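Local structure of probable oxidoreductase (Pseudomonas aeruginosa, 4B7C) at residues Q6-P17 with G98-P110. The protein is a probable medium-chain dehydrogenase/reductase that presumably uses NADP(H), bound by a Rossmann-fold domain, to reduce or oxidise a substrate not yet established. Residues are numbered along the deposited sequence; the frame is centred on the assembly and turned at random.
Sequences QINRQYQLAQRP and GALGVQDYFIGEP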
loop_
_atom_site.group_PDB
_atom_site.type_symbol
_atom_site.label_atom_id
_atom_site.label_comp_id
_atom_site.label_asym_id
_atom_site.label_seq_id
_atom_site.Cartn_x
_atom_site.Cartn_y
_atom_site.Cartn_z
ATOM N N GLN B 6 -8.947 11.117 49.839
ATOM C CA GLN B 6 -7.805 11.448 48.941
ATOM C C GLN B 6 -8.329 11.956 47.599
ATOM O O GLN B 6 -9.438 11.609 47.183
ATOM C CB GLN B 6 -6.931 10.208 48.750
ATOM C CG GLN B 6 -5.615 10.399 47.980
ATOM C CD GLN B 6 -4.517 11.113 48.783
ATOM O OE1 GLN B 6 -3.961 10.565 49.733
ATOM N NE2 GLN B 6 -4.175 12.328 48.366
ATOM N N ILE B 7 -7.529 12.793 46.942
ATOM C CA ILE B 7 -7.935 13.439 45.692
ATOM C C ILE B 7 -7.183 12.887 44.486
ATOM O O ILE B 7 -5.959 12.761 44.504
ATOM C CB ILE B 7 -7.763 14.985 45.741
ATOM C CG1 ILE B 7 -8.718 15.582 46.791
ATOM C CG2 ILE B 7 -8.040 15.604 44.381
ATOM C CD1 ILE B 7 -10.174 15.594 46.353
ATOM N N ASN B 8 -7.932 12.603 43.427
ATOM C CA ASN B 8 -7.355 12.243 42.129
ATOM C C ASN B 8 -7.502 13.412 41.167
ATOM O O ASN B 8 -8.602 13.722 40.728
ATOM C CB ASN B 8 -8.050 10.999 41.557
ATOM C CG ASN B 8 -7.434 10.530 40.247
ATOM O OD1 ASN B 8 -6.240 10.741 39.988
ATOM N ND2 ASN B 8 -8.251 9.895 39.404
ATOM N N ARG B 9 -6.389 14.068 40.845
ATOM C CA ARG B 9 -6.419 15.144 39.858
ATOM C C ARG B 9 -6.435 14.514 38.472
ATOM O O ARG B 9 -5.686 13.568 38.203
ATOM C CB ARG B 9 -5.218 16.080 39.972
ATOM C CG ARG B 9 -5.046 16.731 41.342
ATOM C CD ARG B 9 -3.724 17.466 41.425
ATOM N NE ARG B 9 -2.594 16.570 41.232
ATOM C CZ ARG B 9 -1.367 16.961 40.913
ATOM N NH1 ARG B 9 -1.076 18.248 40.741
ATOM N NH2 ARG B 9 -0.420 16.054 40.751
ATOM N N GLN B 10 -7.274 15.067 37.600
ATOM C CA GLN B 10 -7.455 14.539 36.252
ATOM C C GLN B 10 -7.521 15.646 35.214
ATOM O O GLN B 10 -8.102 16.706 35.456
ATOM C CB GLN B 10 -8.757 13.762 36.146
ATOM C CG GLN B 10 -8.999 12.701 37.190
ATOM C CD GLN B 10 -10.344 12.032 36.952
ATOM O OE1 GLN B 10 -11.356 12.710 36.786
ATOM N NE2 GLN B 10 -10.351 10.702 36.878
ATOM N N TYR B 11 -6.939 15.382 34.058
ATOM C CA TYR B 11 -7.188 16.199 32.883
ATOM C C TYR B 11 -8.234 15.512 32.028
ATOM O O TYR B 11 -8.019 14.401 31.534
ATOM C CB TYR B 11 -5.928 16.455 32.075
ATOM C CG TYR B 11 -5.189 17.670 32.533
ATOM C CD1 TYR B 11 -5.690 18.946 32.280
ATOM C CD2 TYR B 11 -3.985 17.557 33.222
ATOM C CE1 TYR B 11 -5.010 20.074 32.698
ATOM C CE2 TYR B 11 -3.307 18.676 33.652
ATOM C CZ TYR B 11 -3.824 19.936 33.386
ATOM O OH TYR B 11 -3.149 21.043 33.816
ATOM N N GLN B 12 -9.376 16.176 31.884
ATOM C CA GLN B 12 -10.458 15.673 31.050
ATOM C C GLN B 12 -10.453 16.385 29.709
ATOM O O GLN B 12 -10.020 17.527 29.608
ATOM C CB GLN B 12 -11.806 15.876 31.715
ATOM C CG GLN B 12 -11.960 15.141 33.029
ATOM C CD GLN B 12 -13.257 15.475 33.739
ATOM O OE1 GLN B 12 -13.995 16.364 33.318
ATOM N NE2 GLN B 12 -13.535 14.769 34.834
ATOM N N LEU B 13 -10.915 15.687 28.677
ATOM C CA LEU B 13 -11.104 16.307 27.366
ATOM C C LEU B 13 -12.343 17.195 27.433
ATOM O O LEU B 13 -13.451 16.711 27.664
ATOM C CB LEU B 13 -11.244 15.259 26.267
ATOM C CG LEU B 13 -11.362 15.789 24.830
ATOM C CD1 LEU B 13 -10.068 16.471 24.407
ATOM C CD2 LEU B 13 -11.741 14.669 23.872
ATOM N N ALA B 14 -12.139 18.494 27.228
ATOM C CA ALA B 14 -13.192 19.498 27.440
ATOM C C ALA B 14 -13.877 19.875 26.126
ATOM O O ALA B 14 -15.092 20.017 26.068
ATOM C CB ALA B 14 -12.613 20.738 28.098
ATOM N N GLN B 15 -13.076 20.059 25.084
ATOM C CA GLN B 15 -13.611 20.328 23.746
ATOM C C GLN B 15 -12.664 19.817 22.668
ATOM O O GLN B 15 -11.437 19.830 22.839
ATOM C CB GLN B 15 -13.886 21.827 23.539
ATOM C CG GLN B 15 -12.684 22.732 23.755
ATOM C CD GLN B 15 -12.986 24.221 23.512
ATOM O OE1 GLN B 15 -14.098 24.720 23.759
ATOM N NE2 GLN B 15 -11.987 24.933 23.001
ATOM N N ARG B 16 -13.243 19.402 21.544
ATOM C CA ARG B 16 -12.467 18.889 20.420
ATOM C C ARG B 16 -11.728 20.060 19.794
ATOM O O ARG B 16 -12.360 21.045 19.409
ATOM C CB ARG B 16 -13.374 18.206 19.380
ATOM C CG ARG B 16 -14.430 17.319 20.023
ATOM C CD ARG B 16 -14.634 15.985 19.360
ATOM N NE ARG B 16 -13.633 15.145 19.959
ATOM C CZ ARG B 16 -13.804 14.054 20.703
ATOM N NH1 ARG B 16 -14.993 13.536 21.002
ATOM N NH2 ARG B 16 -12.703 13.464 21.132
ATOM N N PRO B 17 -10.393 19.957 19.682
ATOM C CA PRO B 17 -9.625 21.057 19.119
ATOM C C PRO B 17 -9.760 21.193 17.608
ATOM O O PRO B 17 -9.936 20.198 16.893
ATOM C CB PRO B 17 -8.181 20.683 19.454
ATOM C CG PRO B 17 -8.179 19.195 19.489
ATOM C CD PRO B 17 -9.545 18.791 19.971
ATOM N N GLY B 98 0.368 0.419 31.170
ATOM C CA GLY B 98 -1.017 0.354 30.675
ATOM C C GLY B 98 -1.579 1.720 30.361
ATOM O O GLY B 98 -0.882 2.735 30.481
ATOM N N ALA B 99 -2.836 1.742 29.927
ATOM C CA ALA B 99 -3.535 2.989 29.639
ATOM C C ALA B 99 -3.983 3.569 30.965
ATOM O O ALA B 99 -5.106 3.346 31.405
ATOM C CB ALA B 99 -4.741 2.744 28.707
ATOM N N LEU B 100 -3.091 4.307 31.608
ATOM C CA LEU B 100 -3.333 4.811 32.973
ATOM C C LEU B 100 -4.105 6.130 33.015
ATOM O O LEU B 100 -4.656 6.507 34.050
ATOM C CB LEU B 100 -2.001 4.984 33.717
ATOM C CG LEU B 100 -1.187 3.693 33.924
ATOM C CD1 LEU B 100 0.097 3.958 34.712
ATOM C CD2 LEU B 100 -2.026 2.605 34.588
ATOM N N GLY B 101 -4.086 6.857 31.904
ATOM C CA GLY B 101 -4.822 8.120 31.807
ATOM C C GLY B 101 -4.042 9.308 32.360
ATOM O O GLY B 101 -3.103 9.138 33.151
ATOM N N VAL B 102 -4.434 10.515 31.943
ATOM C CA VAL B 102 -3.764 11.733 32.390
ATOM C C VAL B 102 -4.340 12.121 33.740
ATOM O O VAL B 102 -5.201 13.002 33.849
ATOM C CB VAL B 102 -3.881 12.899 31.389
ATOM C CG1 VAL B 102 -3.129 14.111 31.921
ATOM C CG2 VAL B 102 -3.309 12.511 30.025
ATOM N N GLN B 103 -3.838 11.454 34.776
ATOM C CA GLN B 103 -4.364 11.588 36.126
ATOM C C GLN B 103 -3.366 11.050 37.166
ATOM O O GLN B 103 -2.371 10.419 36.813
ATOM C CB GLN B 103 -5.694 10.849 36.263
ATOM C CG GLN B 103 -5.619 9.381 35.900
ATOM C CD GLN B 103 -6.958 8.694 35.888
ATOM O OE1 GLN B 103 -7.937 9.165 36.488
ATOM N NE2 GLN B 103 -7.011 7.550 35.201
ATOM N N ASP B 104 -3.641 11.335 38.435
ATOM C CA ASP B 104 -2.779 10.887 39.550
ATOM C C ASP B 104 -2.896 9.380 39.775
ATOM O O ASP B 104 -1.903 8.704 40.046
ATOM C CB ASP B 104 -3.148 11.583 40.864
ATOM C CG ASP B 104 -2.684 13.030 40.926
ATOM O OD1 ASP B 104 -1.526 13.324 40.559
ATOM O OD2 ASP B 104 -3.510 13.881 41.340
ATOM N N TYR B 105 -4.129 8.890 39.684
ATOM C CA TYR B 105 -4.440 7.497 39.995
ATOM C C TYR B 105 -5.312 6.876 38.927
ATOM O O TYR B 105 -6.227 7.527 38.415
ATOM C CB TYR B 105 -5.208 7.386 41.312
ATOM C CG TYR B 105 -4.460 7.842 42.533
ATOM C CD1 TYR B 105 -3.671 6.953 43.260
ATOM C CD2 TYR B 105 -4.551 9.156 42.975
ATOM C CE1 TYR B 105 -2.990 7.362 44.391
ATOM C CE2 TYR B 105 -3.866 9.579 44.099
ATOM C CZ TYR B 105 -3.096 8.671 44.812
ATOM O OH TYR B 105 -2.410 9.080 45.923
ATOM N N PHE B 106 -5.026 5.616 38.603
ATOM C CA PHE B 106 -5.884 4.814 37.733
ATOM C C PHE B 106 -6.637 3.792 38.558
ATOM O O PHE B 106 -6.032 3.065 39.354
ATOM C CB PHE B 106 -5.087 4.087 36.649
ATOM C CG PHE B 106 -5.881 3.023 35.931
ATOM C CD1 PHE B 106 -6.670 3.343 34.833
ATOM C CD2 PHE B 106 -5.860 1.694 36.375
ATOM C CE1 PHE B 106 -7.403 2.373 34.174
ATOM C CE2 PHE B 106 -6.597 0.721 35.722
ATOM C CZ PHE B 106 -7.375 1.059 34.621
ATOM N N ILE B 107 -7.948 3.749 38.371
ATOM C CA ILE B 107 -8.793 2.695 38.920
ATOM C C ILE B 107 -9.606 2.080 37.799
ATOM O O ILE B 107 -10.320 2.774 37.089
ATOM C CB ILE B 107 -9.774 3.184 39.991
ATOM C CG1 ILE B 107 -9.029 3.650 41.242
ATOM C CG2 ILE B 107 -10.711 2.077 40.419
ATOM C CD1 ILE B 107 -9.976 4.051 42.371
ATOM N N GLY B 108 -9.478 0.770 37.636
ATOM C CA GLY B 108 -10.236 0.064 36.616
ATOM C C GLY B 108 -9.735 -1.333 36.306
ATOM O O GLY B 108 -8.785 -1.832 36.929
ATOM N N GLU B 109 -10.348 -1.927 35.290
ATOM C CA GLU B 109 -9.924 -3.208 34.758
ATOM C C GLU B 109 -8.589 -3.052 34.049
ATOM O O GLU B 109 -8.436 -2.173 33.211
ATOM C CB GLU B 109 -10.971 -3.751 33.784
ATOM C CG GLU B 109 -12.234 -4.263 34.477
ATOM C CD GLU B 109 -13.270 -3.177 34.745
ATOM O OE1 GLU B 109 -13.212 -2.065 34.178
ATOM O OE2 GLU B 109 -14.161 -3.446 35.550
ATOM N N PRO B 110 -7.604 -3.905 34.370
ATOM C CA PRO B 110 -6.263 -3.764 33.782
ATOM C C PRO B 110 -6.158 -4.376 32.393
ATOM O O PRO B 110 -5.232 -5.138 32.095
ATOM C CB PRO B 110 -5.371 -4.506 34.773
ATOM C CG PRO B 110 -6.244 -5.587 35.272
ATOM C CD PRO B 110 -7.645 -5.017 35.331
#
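A single antiparallel bridge, Gln10 with Gln103, fastens the N-terminal hairpin strand 7-13 to the loop that leads into strand 105-108, within the GroES-like domain of this medium-chain dehydrogenase/reductase. The backbone bonds flank it: Asp104 N gives its hydrogen to Arg9 O, and Tyr11 N meets Val102 O at 3.0 Å, almost straight. Asp104 is the charged centre. NE and NH2 of Arg9 each take one oxygen, NE on Asp104 OD2 at 2.8 Å and NH2 on Asp104 OD1 at 3.0 Å, both through syn lone pairs, with guanidinium and carboxylate nearly coplanar (14°). On the anti side, tilted out of the carboxylate plane, the backbone N of Arg9 adds another bond to Asp104 OD2 at 2.9 Å. The arginine chain bends at chi3 (-61°), which turns NE to the edge of the carboxylate, toward the OD2 that its own backbone N already holds. Beside this pair, Asn8 has its CG anti to the backbone N (chi1 -177°), and the amide bridges two residues: Asn8 OD1 receives Tyr105 N at 2.8 Å from well above its carbonyl plane, while Asn8 ND2 reaches Gln103 OE1 at 3.0 Å. Gln103 OE1 also accepts Gln10 NE2 at 2.9 Å, the two donors arriving from opposite faces of the Gln103 amide. Gln103 NE2 is bonded to Leu100 O of its own loop, while Gln10 OE1 pairs with Thr31 OG1 of strand 26-32. Farther along, CG1 of Val102 packs on CB and CD2 of Tyr11, whose hydroxyl is hydrogen-bonded to Glu314 O. With OE1 bonded on both faces and NE2 tied to its own loop, the Gln103 amide is fixed in rotation; the three donors on the Asp104 carboxylate would probably stabilise its ionised form. Polar side chains thus do much of the joining where strand 7-13 and the 98-104 loop share one backbone bridge.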